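Side-chain contacts in vacuolar-sorting protein BRO1 (Saccharomyces cerevisiae, PDB 1ZB1), which acts in multivesicular body sorting, concentrating cargo proteins for intralumenal vesicles and recruiting the deubiquitinase DOA4 to endosomes: residues Glu80-Tyr83 and Phe84-Ser88; Cys124-Phe127 and Asn128-Val131; Leu193-Leu196 and Lys197-Asp201; Thr295-Val298 and Glu299-Phe303. One frame throughout, in Å; residues are numbered along the deposited sequence.

Interaction 1: Glu80-Tyr83 and Phe84-Ser88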
loop_
_atom_site.group_PDB
_atom_site.type_symbol
_atom_site.label_atom_id
_atom_site.label_comp_id
_atom_site.label_asym_id
_atom_site.label_seq_id
_atom_site.Cartn_x
_atom_site.Cartn_y
_atom_site.Cartn_z
ATOM N N GLU A 80 17.067 -13.412 6.241
ATOM C CA GLU A 80 17.466 -12.502 7.307
ATOM C C GLU A 80 18.473 -13.168 8.248
ATOM O O GLU A 80 19.481 -12.559 8.621
ATOM C CB GLU A 80 16.232 -12.015 8.082
ATOM C CG GLU A 80 16.527 -10.889 9.061
ATOM C CD GLU A 80 17.024 -9.624 8.374
ATOM O OE1 GLU A 80 17.984 -9.705 7.573
ATOM O OE2 GLU A 80 16.465 -8.545 8.645
ATOM N N HIS A 81 18.205 -14.413 8.631
ATOM C CA HIS A 81 19.123 -15.138 9.503
ATOM C C HIS A 81 20.444 -15.405 8.781
ATOM O O HIS A 81 21.507 -15.388 9.401
ATOM C CB HIS A 81 18.515 -16.470 9.960
ATOM C CG HIS A 81 17.525 -16.338 11.075
ATOM N ND1 HIS A 81 16.172 -16.544 10.900
ATOM C CD2 HIS A 81 17.692 -16.033 12.384
ATOM C CE1 HIS A 81 15.550 -16.374 12.053
ATOM N NE2 HIS A 81 16.449 -16.061 12.969
ATOM N N LEU A 82 20.371 -15.664 7.475
ATOM C CA LEU A 82 21.571 -15.919 6.683
ATOM C C LEU A 82 22.417 -14.648 6.675
ATOM O O LEU A 82 23.644 -14.697 6.806
ATOM C CB LEU A 82 21.196 -16.293 5.242
ATOM C CG LEU A 82 22.350 -16.595 4.276
ATOM C CD1 LEU A 82 23.187 -17.755 4.800
ATOM C CD2 LEU A 82 21.787 -16.932 2.904
ATOM N N TYR A 83 21.743 -13.512 6.522
ATOM C CA TYR A 83 22.410 -12.217 6.498
ATOM C C TYR A 83 23.011 -11.875 7.864
ATOM O O TYR A 83 24.082 -11.281 7.933
ATOM C CB TYR A 83 21.426 -11.130 6.060
ATOM C CG TYR A 83 22.004 -9.728 6.048
ATOM C CD1 TYR A 83 21.743 -8.837 7.089
ATOM C CD2 TYR A 83 22.801 -9.289 4.990
ATOM C CE1 TYR A 83 22.256 -7.541 7.074
ATOM C CE2 TYR A 83 23.323 -7.994 4.968
ATOM C CZ TYR A 83 23.042 -7.128 6.013
ATOM O OH TYR A 83 23.532 -5.842 5.990
ATOM N N PHE A 84 22.326 -12.244 8.944
ATOM C CA PHE A 84 22.845 -11.986 10.288
ATOM C C PHE A 84 24.169 -12.725 10.461
ATOM O O PHE A 84 25.088 -12.239 11.122
ATOM C CB PHE A 84 21.893 -12.506 11.380
ATOM C CG PHE A 84 20.614 -11.722 11.530
ATOM C CD1 PHE A 84 20.534 -10.384 11.157
ATOM C CD2 PHE A 84 19.497 -12.320 12.117
ATOM C CE1 PHE A 84 19.364 -9.652 11.366
ATOM C CE2 PHE A 84 18.323 -11.596 12.332
ATOM C CZ PHE A 84 18.258 -10.257 11.954
ATOM N N ARG A 85 24.254 -13.910 9.864
ATOM C CA ARG A 85 25.441 -14.748 9.971
ATOM C C ARG A 85 26.563 -14.470 8.969
ATOM O O ARG A 85 27.741 -14.530 9.330
ATOM C CB ARG A 85 25.021 -16.218 9.889
ATOM C CG ARG A 85 24.098 -16.638 11.030
ATOM C CD ARG A 85 23.481 -18.002 10.791
ATOM N NE ARG A 85 22.701 -18.473 11.936
ATOM C CZ ARG A 85 21.645 -17.841 12.445
ATOM N NH1 ARG A 85 21.228 -16.697 11.917
ATOM N NH2 ARG A 85 20.995 -18.363 13.481
ATOM N N LEU A 86 26.210 -14.164 7.722
ATOM C CA LEU A 86 27.212 -13.903 6.688
ATOM C C LEU A 86 27.467 -12.430 6.385
ATOM O O LEU A 86 28.587 -12.050 6.044
ATOM C CB LEU A 86 26.829 -14.616 5.386
ATOM C CG LEU A 86 26.735 -16.142 5.434
ATOM C CD1 LEU A 86 26.500 -16.679 4.030
ATOM C CD2 LEU A 86 28.017 -16.725 6.017
ATOM N N GLY A 87 26.429 -11.606 6.494
ATOM C CA GLY A 87 26.582 -10.189 6.214
ATOM C C GLY A 87 26.909 -9.925 4.754
ATOM O O GLY A 87 26.377 -10.592 3.862
ATOM N N SER A 88 27.786 -8.956 4.503
ATOM C CA SER A 88 28.174 -8.619 3.135
ATOM C C SER A 88 28.937 -9.774 2.499
ATOM O O SER A 88 29.174 -9.782 1.292
ATOM C CB SER A 88 29.045 -7.356 3.109
ATOM O OG SER A 88 30.331 -7.616 3.640
#
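The last turn of helix 65-86 carries this contact, and G87, with a positive phi of 66°, takes the chain out of helical geometry just beyond it. G87 N still bonds to Y83 O (2.8 Å), and G87 CA lies over one face of the Y83 ring. F84 folds back along its own helix: with CG turned away from the carbonyl carbon (chi1 -71°), one face of its ring lies over E80 O, 3.2 Å from the ring plane and offset toward the rim. The same ring meets the glutamate chain, F84 CZ to E80 CG at 3.4 Å. The polar end of E80 is committed elsewhere, in a salt bridge from OE1 to K122 of helix 118-139, a lysine that also makes a cation-pi contact with Y83. An edge of F84 points at the face of H81 in an offset edge-to-face pair, planes at 88° and centroids 6.0 Å apart. Elsewhere on the helix, L82 CD1 touches L86 CD1 at 3.6 Å. H81 also packs on helix 349-371. H81 O is gripped twice by one arginine, from opposite faces of the carbonyl: R85 N at 3.2 Å, and R85 NH1, above the carbonyl plane, at 2.8 Å.

Interaction 2: Cys124-Phe127 and Asn128-Val131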
loop_
_atom_site.group_PDB
_atom_site.type_symbol
_atom_site.label_atom_id
_atom_site.label_comp_id
_atom_site.label_asym_id
_atom_site.label_seq_id
_atom_site.Cartn_x
_atom_site.Cartn_y
_atom_site.Cartn_z
ATOM N N CYS A 124 13.758 -7.679 -3.043
ATOM C CA CYS A 124 12.786 -8.117 -4.043
ATOM C C CYS A 124 11.682 -8.973 -3.408
ATOM O O CYS A 124 10.501 -8.829 -3.734
ATOM C CB CYS A 124 13.487 -8.882 -5.165
ATOM S SG CYS A 124 14.465 -7.813 -6.273
ATOM N N THR A 125 12.072 -9.861 -2.504
ATOM C CA THR A 125 11.108 -10.706 -1.815
ATOM C C THR A 125 10.147 -9.842 -0.971
ATOM O O THR A 125 8.934 -10.062 -0.975
ATOM C CB THR A 125 11.833 -11.719 -0.895
ATOM O OG1 THR A 125 12.547 -12.669 -1.697
ATOM C CG2 THR A 125 10.829 -12.451 -0.011
ATOM N N LEU A 126 10.685 -8.859 -0.252
ATOM C CA LEU A 126 9.844 -7.994 0.585
ATOM C C LEU A 126 8.912 -7.127 -0.264
ATOM O O LEU A 126 7.796 -6.794 0.149
ATOM C CB LEU A 126 10.716 -7.124 1.504
ATOM C CG LEU A 126 9.993 -6.094 2.386
ATOM C CD1 LEU A 126 8.854 -6.750 3.168
ATOM C CD2 LEU A 126 11.006 -5.474 3.339
ATOM N N PHE A 127 9.364 -6.760 -1.456
ATOM C CA PHE A 127 8.523 -5.975 -2.354
ATOM C C PHE A 127 7.279 -6.820 -2.682
ATOM O O PHE A 127 6.143 -6.328 -2.670
ATOM C CB PHE A 127 9.294 -5.648 -3.641
ATOM C CG PHE A 127 8.519 -4.811 -4.624
ATOM C CD1 PHE A 127 7.623 -5.399 -5.510
ATOM C CD2 PHE A 127 8.681 -3.422 -4.653
ATOM C CE1 PHE A 127 6.893 -4.627 -6.417
ATOM C CE2 PHE A 127 7.957 -2.630 -5.553
ATOM C CZ PHE A 127 7.059 -3.228 -6.439
ATOM N N ASN A 128 7.495 -8.098 -2.975
ATOM C CA ASN A 128 6.375 -8.982 -3.293
ATOM C C ASN A 128 5.487 -9.236 -2.071
ATOM O O ASN A 128 4.271 -9.358 -2.197
ATOM C CB ASN A 128 6.895 -10.298 -3.901
ATOM C CG ASN A 128 7.266 -10.143 -5.378
ATOM O OD1 ASN A 128 6.959 -9.120 -5.993
ATOM N ND2 ASN A 128 7.912 -11.154 -5.952
ATOM N N ILE A 129 6.093 -9.303 -0.887
ATOM C CA ILE A 129 5.331 -9.503 0.347
ATOM C C ILE A 129 4.348 -8.331 0.506
ATOM O O ILE A 129 3.165 -8.519 0.822
ATOM C CB ILE A 129 6.282 -9.565 1.569
ATOM C CG1 ILE A 129 6.999 -10.921 1.595
ATOM C CG2 ILE A 129 5.506 -9.340 2.863
ATOM C CD1 ILE A 129 8.072 -11.039 2.670
ATOM N N ALA A 130 4.844 -7.118 0.275
ATOM C CA ALA A 130 4.004 -5.919 0.373
ATOM C C ALA A 130 2.865 -5.994 -0.643
ATOM O O ALA A 130 1.701 -5.711 -0.324
ATOM C CB ALA A 130 4.854 -4.661 0.125
ATOM N N VAL A 131 3.196 -6.370 -1.875
ATOM C CA VAL A 131 2.172 -6.482 -2.914
ATOM C C VAL A 131 1.143 -7.549 -2.531
ATOM O O VAL A 131 -0.063 -7.349 -2.693
ATOM C CB VAL A 131 2.791 -6.858 -4.286
ATOM C CG1 VAL A 131 1.687 -7.196 -5.287
ATOM C CG2 VAL A 131 3.625 -5.685 -4.823
#
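N128 touches F127 with its amide: N128 OD1 lies in the plane of the F127 ring, at its edge, 3.8 Å from F127 CD1, while the amide and ring planes stand 65° apart. This brings a polar oxygen to the ring's hydrogen-bearing rim and not to its pi face. That oxygen accepts a hydrogen bond from K16 N, in a loop packed against this side of helix 118-139, and N128 N bonds to C124 O at 3.2 Å.

I129 follows on another side of the helix. Its N reaches T125 O at 2.9 Å, in the carbonyl plane. With CG1 beside the backbone N (chi1 -75°) and the chain extended beyond it, CD1 reaches to within 4.1 Å of T125 CG2. I129 has a second apolar neighbour in L126, whose CD1 is 4.1 Å from I129 CB. T125 and I129 both face N72 of helix 65-86, and T125 OG1 bonds to E121 O.

A130 N bonds to L126 O (3.0 Å, 162° at the hydrogen). Its small CB and the L126 side chain both touch helix 146-165, at C158 and F159 for A130 and at Y161 and L162 for L126.

V131 closes the turn with V131 N to F127 O at 3.1 Å, and its CG2 comes obliquely to F127 CE1 at 3.8 Å. All eight residues are buried; four i to i+4 backbone bonds join the two halves, while the side chains meet through mainly apolar contacts and the asparagine oxygen is paired with a loop amide.

Interaction 3: Leu193-Leu196 and Lys197-Asp201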
loop_
_atom_site.group_PDB
_atom_site.type_symbol
_atom_site.label_atom_id
_atom_site.label_comp_id
_atom_site.label_asym_id
_atom_site.label_seq_id
_atom_site.Cartn_x
_atom_site.Cartn_y
_atom_site.Cartn_z
ATOM N N LEU A 193 -10.830 3.126 3.253
ATOM C CA LEU A 193 -11.699 2.003 3.610
ATOM C C LEU A 193 -12.272 2.180 5.020
ATOM O O LEU A 193 -13.383 1.726 5.312
ATOM C CB LEU A 193 -10.925 0.683 3.514
ATOM C CG LEU A 193 -11.228 -0.244 2.324
ATOM C CD1 LEU A 193 -11.498 0.555 1.065
ATOM C CD2 LEU A 193 -10.069 -1.205 2.121
ATOM N N PHE A 194 -11.520 2.850 5.889
ATOM C CA PHE A 194 -11.978 3.082 7.259
ATOM C C PHE A 194 -13.196 4.009 7.227
ATOM O O PHE A 194 -14.181 3.791 7.942
ATOM C CB PHE A 194 -10.864 3.712 8.098
ATOM C CG PHE A 194 -11.194 3.813 9.563
ATOM C CD1 PHE A 194 -11.211 2.676 10.365
ATOM C CD2 PHE A 194 -11.512 5.039 10.137
ATOM C CE1 PHE A 194 -11.539 2.758 11.722
ATOM C CE2 PHE A 194 -11.842 5.133 11.493
ATOM C CZ PHE A 194 -11.855 3.989 12.284
ATOM N N VAL A 195 -13.121 5.046 6.397
ATOM C CA VAL A 195 -14.229 5.987 6.250
ATOM C C VAL A 195 -15.460 5.245 5.725
ATOM O O VAL A 195 -16.552 5.362 6.283
ATOM C CB VAL A 195 -13.880 7.120 5.258
ATOM C CG1 VAL A 195 -15.124 7.940 4.947
ATOM C CG2 VAL A 195 -12.801 8.014 5.849
ATOM N N LEU A 196 -15.276 4.485 4.648
ATOM C CA LEU A 196 -16.370 3.726 4.056
ATOM C C LEU A 196 -17.016 2.794 5.074
ATOM O O LEU A 196 -18.229 2.568 5.043
ATOM C CB LEU A 196 -15.874 2.915 2.854
ATOM C CG LEU A 196 -15.878 3.610 1.489
ATOM C CD1 LEU A 196 -15.158 4.931 1.573
ATOM C CD2 LEU A 196 -15.216 2.708 0.452
ATOM N N LYS A 197 -16.203 2.255 5.976
ATOM C CA LYS A 197 -16.710 1.354 7.004
ATOM C C LYS A 197 -17.687 2.059 7.946
ATOM O O LYS A 197 -18.791 1.570 8.175
ATOM C CB LYS A 197 -15.555 0.768 7.817
ATOM C CG LYS A 197 -16.005 -0.105 8.978
ATOM C CD LYS A 197 -14.823 -0.637 9.771
ATOM C CE LYS A 197 -15.291 -1.400 11.002
ATOM N NZ LYS A 197 -16.246 -2.487 10.645
ATOM N N LEU A 198 -17.283 3.202 8.492
ATOM C CA LEU A 198 -18.148 3.936 9.410
ATOM C C LEU A 198 -19.447 4.371 8.746
ATOM O O LEU A 198 -20.480 4.492 9.408
ATOM C CB LEU A 198 -17.429 5.163 9.978
ATOM C CG LEU A 198 -16.189 4.918 10.845
ATOM C CD1 LEU A 198 -15.873 6.188 11.609
ATOM C CD2 LEU A 198 -16.429 3.775 11.821
ATOM N N LEU A 199 -19.394 4.605 7.439
ATOM C CA LEU A 199 -20.575 5.016 6.690
ATOM C C LEU A 199 -21.541 3.849 6.504
ATOM O O LEU A 199 -22.656 4.031 6.020
ATOM C CB LEU A 199 -20.164 5.591 5.330
ATOM C CG LEU A 199 -19.787 7.080 5.300
ATOM C CD1 LEU A 199 -18.825 7.412 6.430
ATOM C CD2 LEU A 199 -19.174 7.418 3.953
ATOM N N ASN A 200 -21.105 2.652 6.887
ATOM C CA ASN A 200 -21.944 1.461 6.790
ATOM C C ASN A 200 -22.573 1.184 8.150
ATOM O O ASN A 200 -23.489 0.373 8.271
ATOM C CB ASN A 200 -21.127 0.241 6.352
ATOM C CG ASN A 200 -20.797 0.258 4.874
ATOM O OD1 ASN A 200 -21.665 0.505 4.036
ATOM N ND2 ASN A 200 -19.541 -0.015 4.544
ATOM N N ASP A 201 -22.065 1.861 9.174
ATOM C CA ASP A 201 -22.580 1.701 10.527
ATOM C C ASP A 201 -23.681 2.729 10.759
ATOM O O ASP A 201 -23.422 3.932 10.793
ATOM C CB ASP A 201 -21.460 1.905 11.553
ATOM C CG ASP A 201 -21.927 1.673 12.977
ATOM O OD1 ASP A 201 -22.321 0.531 13.295
ATOM O OD2 ASP A 201 -21.907 2.631 13.778
HETATM O O HOH W 1 -20.115 2.659 2.912
#
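V195 and L199 meet in an apolar, one-turn contact near the C-terminal end of helix 176-198, where the chain passes into a type I turn from L198 to D201. The two side chains lie alongside each other and point the same way, V195 CG1 being 4.0 Å from L199 CD1. With V195 CG1 anti to the backbone N (chi1 170°), that methyl is the one that meets the leucine. On the neighbouring flank F194 CE2 approaches L198 CD1 obliquely at 4.2 Å. Backbone bonds from K197 N to L193 O, L198 N to F194 O and L199 N to V195 O keep these pairs one turn apart.

One water joins the polar groups at the end of the helix. Water 1 donates to L196 O (2.8 Å) and, weakly, to N200 OD1 (2.9 Å), bridging the two residues. N200 ND2 lies 2.9 Å from L196 O, but at an angle too poor for a hydrogen bond. In the turn itself D201 N bonds to L198 O at 3.1 Å. The ammonium of K197 finds its partner outside, in a salt bridge to D144.

V195 touches T218, while L198, further along, touches L210 and L214, a pairing that runs in opposite directions along helices 176-198 and 208-230. This is consistent with an antiparallel helical hairpin and with the domain's place in the TPR clan.

Interaction 4: Thr295-Val298 and Glu299-Phe303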
loop_
_atom_site.group_PDB
_atom_site.type_symbol
_atom_site.label_atom_id
_atom_site.label_comp_id
_atom_site.label_asym_id
_atom_site.label_seq_id
_atom_site.Cartn_x
_atom_site.Cartn_y
_atom_site.Cartn_z
ATOM N N THR A 295 -13.364 9.686 -14.470
ATOM C CA THR A 295 -13.330 8.633 -15.484
ATOM C C THR A 295 -13.450 7.159 -15.058
ATOM O O THR A 295 -14.355 6.459 -15.515
ATOM C CB THR A 295 -12.075 8.789 -16.368
ATOM O OG1 THR A 295 -11.920 10.170 -16.733
ATOM C CG2 THR A 295 -12.219 7.954 -17.635
ATOM N N TRP A 296 -12.565 6.679 -14.188
ATOM C CA TRP A 296 -12.608 5.268 -13.784
ATOM C C TRP A 296 -13.483 4.924 -12.580
ATOM O O TRP A 296 -13.657 3.747 -12.260
ATOM C CB TRP A 296 -11.184 4.754 -13.515
ATOM C CG TRP A 296 -10.211 5.138 -14.586
ATOM C CD1 TRP A 296 -9.417 6.248 -14.611
ATOM C CD2 TRP A 296 -9.994 4.460 -15.829
ATOM N NE1 TRP A 296 -8.723 6.307 -15.795
ATOM C CE2 TRP A 296 -9.058 5.223 -16.562
ATOM C CE3 TRP A 296 -10.502 3.283 -16.396
ATOM C CZ2 TRP A 296 -8.619 4.848 -17.837
ATOM C CZ3 TRP A 296 -10.062 2.908 -17.667
ATOM C CH2 TRP A 296 -9.129 3.692 -18.371
ATOM N N LEU A 297 -14.045 5.936 -11.929
ATOM C CA LEU A 297 -14.863 5.715 -10.739
ATOM C C LEU A 297 -16.371 5.858 -10.923
ATOM O O LEU A 297 -17.129 5.622 -9.982
ATOM C CB LEU A 297 -14.425 6.677 -9.642
ATOM C CG LEU A 297 -12.995 6.544 -9.126
ATOM C CD1 LEU A 297 -12.613 7.813 -8.392
ATOM C CD2 LEU A 297 -12.886 5.340 -8.224
ATOM N N VAL A 298 -16.808 6.244 -12.120
ATOM C CA VAL A 298 -18.236 6.433 -12.372
ATOM C C VAL A 298 -19.106 5.270 -11.907
ATOM O O VAL A 298 -20.259 5.469 -11.530
ATOM C CB VAL A 298 -18.522 6.710 -13.873
ATOM C CG1 VAL A 298 -17.842 8.002 -14.296
ATOM C CG2 VAL A 298 -18.046 5.546 -14.728
ATOM N N GLU A 299 -18.562 4.061 -11.916
ATOM C CA GLU A 299 -19.332 2.898 -11.482
ATOM C C GLU A 299 -19.137 2.564 -10.006
ATOM O O GLU A 299 -19.749 1.628 -9.492
ATOM C CB GLU A 299 -18.972 1.677 -12.327
ATOM C CG GLU A 299 -19.433 1.771 -13.773
ATOM C CD GLU A 299 -19.141 0.508 -14.551
ATOM O OE1 GLU A 299 -19.582 -0.576 -14.110
ATOM O OE2 GLU A 299 -18.472 0.596 -15.604
ATOM N N PHE A 300 -18.292 3.336 -9.327
ATOM C CA PHE A 300 -18.013 3.101 -7.912
ATOM C C PHE A 300 -18.590 4.187 -7.004
ATOM O O PHE A 300 -18.938 3.922 -5.853
ATOM C CB PHE A 300 -16.501 2.980 -7.695
ATOM C CG PHE A 300 -15.873 1.836 -8.448
ATOM C CD1 PHE A 300 -15.795 1.857 -9.840
ATOM C CD2 PHE A 300 -15.387 0.721 -7.768
ATOM C CE1 PHE A 300 -15.246 0.784 -10.542
ATOM C CE2 PHE A 300 -14.837 -0.358 -8.461
ATOM C CZ PHE A 300 -14.766 -0.328 -9.849
ATOM N N ILE A 301 -18.692 5.404 -7.532
ATOM C CA ILE A 301 -19.231 6.540 -6.789
ATOM C C ILE A 301 -20.371 7.200 -7.564
ATOM O O ILE A 301 -20.195 7.588 -8.720
ATOM C CB ILE A 301 -18.144 7.612 -6.546
ATOM C CG1 ILE A 301 -17.039 7.042 -5.655
ATOM C CG2 ILE A 301 -18.763 8.853 -5.903
ATOM C CD1 ILE A 301 -15.873 7.994 -5.463
ATOM N N ASP A 302 -21.528 7.341 -6.923
ATOM C CA ASP A 302 -22.682 7.963 -7.566
ATOM C C ASP A 302 -22.528 9.485 -7.546
ATOM O O ASP A 302 -23.200 10.179 -6.782
ATOM C CB ASP A 302 -23.967 7.572 -6.834
ATOM C CG ASP A 302 -25.221 7.935 -7.613
ATOM O OD1 ASP A 302 -25.270 9.033 -8.211
ATOM O OD2 ASP A 302 -26.167 7.122 -7.617
ATOM N N PHE A 303 -21.639 10.000 -8.391
ATOM C CA PHE A 303 -21.375 11.433 -8.467
ATOM C C PHE A 303 -22.614 12.321 -8.646
ATOM O O PHE A 303 -22.743 13.348 -7.978
ATOM C CB PHE A 303 -20.384 11.711 -9.599
ATOM C CG PHE A 303 -18.984 11.245 -9.310
ATOM C CD1 PHE A 303 -18.113 12.041 -8.575
ATOM C CD2 PHE A 303 -18.540 10.011 -9.768
ATOM C CE1 PHE A 303 -16.809 11.613 -8.298
ATOM C CE2 PHE A 303 -17.239 9.571 -9.497
ATOM C CZ PHE A 303 -16.375 10.379 -8.760
HETATM O O HOH W 2 -16.118 3.195 -13.296
#
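The edge of F303 meets L297 within this irregular loop, with L297 CB 4.0 Å from F303 CE2. F303 presents the edge of its ring to L297 O, near the ring plane, and a face to I301, whose CG2 sits over the ring centre 3.8 Å above it. L297 thus approaches the rim while the isoleucine methyl takes a face. The two leucine methyls spread to different partners: L297 CD2 lies 4.3 Å from F300 CB, and L297 CD1 lies 4.4 Å from I301 CD1.

F300 is turned with its ring edge toward the backbone. L297 O and water 2 both lie in the plane of that ring, and W296 O lies obliquely to it. L297 O takes two backbone hydrogen bonds within the turn: I301 N at 2.9 Å, nearly in line with the carbonyl bond, and F300 N at a short 2.6 Å, 51° out of the carbonyl plane. Water 2 accepts from E299 N (2.9 Å) and donates weakly to W296 O, linking the two residues. V298 holds CG2 between its backbone N and carbonyl carbon, against E299 N at 3.2 Å.

The loop leads into helix 303-322, where D302 is the N-cap and its OD1 bonds to G305 N. Around it, W296 packs on helix 242-269 and makes a cation-pi contact with K243, I301 and F303 touch F254 and C250 of that helix, and F300 meets Y9 of the N-terminal segment edge-to-face.

In the fold
The four contacts follow one another along the chain within the Bro1 domain; none nests in or crosses another, and each joins two consecutive segments, with contacts mostly a turn or so apart, so none closes a long loop. Interaction 1 ends helix 65-86 and interaction 2 lies midway along helix 118-139, which packs against it; their centres are about 19 Å apart. Interaction 3 lies near the C-terminal end of helix 176-198, and interaction 4 runs from the preceding loop into the start of helix 303-322. Interactions 3 and 4 lie near each other without touching; interaction 1 is across the chain's centre from both, about 49 Å from interaction 4 between centres, consistent with an elongated helical domain.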